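Local coordinates for protein ADP-dependent (S)-NAD(P)H-hydrate dehydratase (Streptococcus mutans, PDB 3BGK) that probably dehydrates the S-form of hydrated NAD(P)H at the expense of ADP, restoring the normal cofactor in a magnesium-dependent repair reaction, at residues A[224-229]-A[274-279]. Sequence-based numbering, arbitrary orientation.
Sequences HQTKIY and AAVFLH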
ATOM      1  N   HIS A 224     -18.980   3.187 -25.446  1.00 32.41           N
ATOM      2  CA  HIS A 224     -19.012   4.619 -25.164  1.00 32.25           C
ATOM      3  C   HIS A 224     -20.203   4.845 -24.238  1.00 32.04           C
ATOM      4  O   HIS A 224     -20.033   5.237 -23.085  1.00 32.03           O
ATOM      5  N   GLN A 225     -21.402   4.573 -24.752  1.00 31.79           N
ATOM      6  CA  GLN A 225     -22.596   4.467 -23.913  1.00 31.31           C
ATOM      7  C   GLN A 225     -22.980   3.006 -23.722  1.00 30.83           C
ATOM      8  O   GLN A 225     -23.535   2.370 -24.620  1.00 30.67           O
ATOM      9  CB  GLN A 225     -23.767   5.289 -24.468  1.00 31.40           C
ATOM     10  CG  GLN A 225     -24.001   6.609 -23.728  1.00 31.45           C
ATOM     11  N   THR A 226     -22.655   2.484 -22.541  1.00 30.46           N
ATOM     12  CA  THR A 226     -23.000   1.116 -22.158  1.00 29.96           C
ATOM     13  C   THR A 226     -24.520   0.926 -22.143  1.00 29.42           C
ATOM     14  O   THR A 226     -25.257   1.799 -21.683  1.00 29.32           O
ATOM     15  CB  THR A 226     -22.413   0.760 -20.769  1.00 30.06           C
ATOM     16  OG1 THR A 226     -21.025   1.121 -20.724  1.00 30.60           O
ATOM     17  CG2 THR A 226     -22.549  -0.727 -20.480  1.00 29.86           C
ATOM     18  N   LYS A 227     -24.968  -0.207 -22.679  1.00 28.77           N
ATOM     19  CA  LYS A 227     -26.380  -0.573 -22.679  1.00 28.17           C
ATOM     20  C   LYS A 227     -26.529  -1.945 -22.059  1.00 27.55           C
ATOM     21  O   LYS A 227     -25.637  -2.785 -22.181  1.00 27.45           O
ATOM     22  CB  LYS A 227     -26.951  -0.597 -24.099  1.00 28.35           C
ATOM     23  CG  LYS A 227     -26.823   0.712 -24.854  1.00 29.37           C
ATOM     24  CD  LYS A 227     -27.473   0.621 -26.220  1.00 30.80           C
ATOM     25  CE  LYS A 227     -26.931   1.688 -27.156  1.00 32.07           C
ATOM     26  NZ  LYS A 227     -27.091   3.063 -26.589  1.00 33.53           N
ATOM     27  N   ILE A 228     -27.665  -2.167 -21.403  1.00 26.91           N
ATOM     28  CA  ILE A 228     -27.953  -3.440 -20.749  1.00 26.47           C
ATOM     29  C   ILE A 228     -29.094  -4.163 -21.482  1.00 26.07           C
ATOM     30  O   ILE A 228     -30.190  -3.624 -21.643  1.00 25.71           O
ATOM     31  CB  ILE A 228     -28.275  -3.264 -19.232  1.00 26.45           C
ATOM     32  CG1 ILE A 228     -27.298  -2.295 -18.561  1.00 26.77           C
ATOM     33  CG2 ILE A 228     -28.210  -4.590 -18.504  1.00 26.10           C
ATOM     34  CD1 ILE A 228     -27.724  -0.829 -18.613  1.00 27.69           C
ATOM     35  N   TYR A 229     -28.812  -5.381 -21.931  1.00 25.69           N
ATOM     36  CA  TYR A 229     -29.768  -6.173 -22.688  1.00 25.37           C
ATOM     37  C   TYR A 229     -30.210  -7.412 -21.908  1.00 25.19           C
ATOM     38  O   TYR A 229     -29.379  -8.116 -21.332  1.00 25.17           O
ATOM     39  CB  TYR A 229     -29.142  -6.648 -23.998  1.00 25.22           C
ATOM     40  CG  TYR A 229     -28.740  -5.581 -24.985  1.00 25.48           C
ATOM     41  CD1 TYR A 229     -27.495  -4.945 -24.902  1.00 25.14           C
ATOM     42  CD2 TYR A 229     -29.580  -5.240 -26.043  1.00 25.73           C
ATOM     43  CE1 TYR A 229     -27.115  -3.979 -25.829  1.00 24.48           C
ATOM     44  CE2 TYR A 229     -29.208  -4.275 -26.977  1.00 25.27           C
ATOM     45  CZ  TYR A 229     -27.979  -3.653 -26.865  1.00 25.06           C
ATOM     46  OH  TYR A 229     -27.627  -2.703 -27.797  1.00 25.43           O
ATOM     47  N   ALA A 274     -28.669  -1.158 -12.268  1.00 11.49           N
ATOM     48  CA  ALA A 274     -28.302  -0.249 -11.180  1.00 11.37           C
ATOM     49  C   ALA A 274     -26.776  -0.194 -10.969  1.00 11.48           C
ATOM     50  O   ALA A 274     -26.191   0.892 -10.907  1.00 11.66           O
ATOM     51  CB  ALA A 274     -29.023  -0.628  -9.896  1.00 10.97           C
ATOM     52  N   ALA A 275     -26.136  -1.359 -10.889  1.00 11.35           N
ATOM     53  CA  ALA A 275     -24.686  -1.435 -10.776  1.00 11.53           C
ATOM     54  C   ALA A 275     -24.017  -0.626 -11.891  1.00 11.69           C
ATOM     55  O   ALA A 275     -23.118   0.182 -11.629  1.00 12.02           O
ATOM     56  CB  ALA A 275     -24.224  -2.883 -10.807  1.00 11.44           C
ATOM     57  N   VAL A 276     -24.480  -0.825 -13.125  1.00 11.58           N
ATOM     58  CA  VAL A 276     -23.961  -0.106 -14.284  1.00 11.34           C
ATOM     59  C   VAL A 276     -24.188   1.400 -14.166  1.00 11.39           C
ATOM     60  O   VAL A 276     -23.291   2.185 -14.492  1.00 11.71           O
ATOM     61  CB  VAL A 276     -24.544  -0.650 -15.609  1.00 11.38           C
ATOM     62  CG1 VAL A 276     -24.069   0.179 -16.814  1.00 11.67           C
ATOM     63  CG2 VAL A 276     -24.151  -2.106 -15.793  1.00 11.38           C
ATOM     64  N   PHE A 277     -25.364   1.805 -13.688  1.00 11.12           N
ATOM     65  CA  PHE A 277     -25.647   3.233 -13.521  1.00 10.91           C
ATOM     66  C   PHE A 277     -24.715   3.872 -12.497  1.00 10.92           C
ATOM     67  O   PHE A 277     -24.133   4.926 -12.757  1.00 11.29           O
ATOM     68  CB  PHE A 277     -27.107   3.500 -13.126  1.00 10.89           C
ATOM     69  CG  PHE A 277     -27.367   4.933 -12.699  1.00 11.18           C
ATOM     70  CD1 PHE A 277     -27.591   5.931 -13.647  1.00 10.61           C
ATOM     71  CD2 PHE A 277     -27.357   5.289 -11.350  1.00 10.71           C
ATOM     72  CE1 PHE A 277     -27.812   7.252 -13.256  1.00  9.50           C
ATOM     73  CE2 PHE A 277     -27.575   6.608 -10.956  1.00 10.38           C
ATOM     74  CZ  PHE A 277     -27.802   7.589 -11.912  1.00  9.72           C
ATOM     75  N   LEU A 278     -24.586   3.237 -11.335  1.00 10.60           N
ATOM     76  CA  LEU A 278     -23.832   3.812 -10.229  1.00 10.28           C
ATOM     77  C   LEU A 278     -22.347   3.994 -10.544  1.00 10.17           C
ATOM     78  O   LEU A 278     -21.744   4.998 -10.183  1.00 10.15           O
ATOM     79  CB  LEU A 278     -24.032   2.979  -8.958  1.00  9.94           C
ATOM     80  CG  LEU A 278     -23.729   3.715  -7.654  1.00  8.73           C
ATOM     81  CD1 LEU A 278     -24.630   4.922  -7.494  1.00  7.65           C
ATOM     82  CD2 LEU A 278     -23.897   2.766  -6.502  1.00  8.46           C
ATOM     83  N   HIS A 279     -21.776   3.007 -11.216  1.00 10.43           N
ATOM     84  CA  HIS A 279     -20.416   3.058 -11.738  1.00 10.43           C
ATOM     85  C   HIS A 279     -20.154   4.394 -12.457  1.00 10.94           C
ATOM     86  O   HIS A 279     -19.254   5.151 -12.061  1.00 11.02           O
ATOM     87  CB  HIS A 279     -20.226   1.843 -12.654  1.00 10.05           C
ATOM     88  CG  HIS A 279     -18.946   1.830 -13.427  1.00 10.00           C
ATOM     89  ND1 HIS A 279     -18.839   2.355 -14.698  1.00  9.59           N
ATOM     90  CD2 HIS A 279     -17.732   1.308 -13.134  1.00  9.50           C
ATOM     91  CE1 HIS A 279     -17.609   2.176 -15.144  1.00  9.06           C
ATOM     92  NE2 HIS A 279     -16.921   1.535 -14.218  1.00  8.90           N
TER
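V276 rests against the side chains of T226 and I228, with one methyl group turned to both and the other to I228 alone. Its CG1 lies 4.1 Å from CG2 of T226. The same V276 CG1 is 4.2 Å from CD1 of I228. V276 CG2 meets the CG1 branch of I228, also at 4.2 Å (I228 CG1 to V276 CG2). I228 and V276 approach tip to tip, whereas T226 and V276 cross obliquely. The contact is apolar and light, with 110 Å² buried over both sides.

The CB of T226 points toward the helix. A chi1 of -49° sets OG1 beside the backbone N and leaves CG2 anti to it, and this methyl meets V276. The V276 contact is made by carbon alone. V276 has CG1 anti to its own N (chi1 176°), which lets this one methyl touch both T226 and the end of I228. At K227, which lies between them in sequence, the CB is directed away from the helix. This is the alternation expected of an extended chain.

T226 belongs to the predicted AMP site, together with H224 and Q225. V276 thus packs helix 268-287 against a residue of that probable site.

The arrangement is a helix laid on a sheet face, as in the three-layer alpha/beta sandwich of this family. Strand 227-230 runs antiparallel between 218-221 and 233-237. T226 also touches V220, and I228 touches I218. On its other sides, helix 268-287 meets helix 249-263 through A275, L278 and H279, and helix 39-45 through A274 and F277.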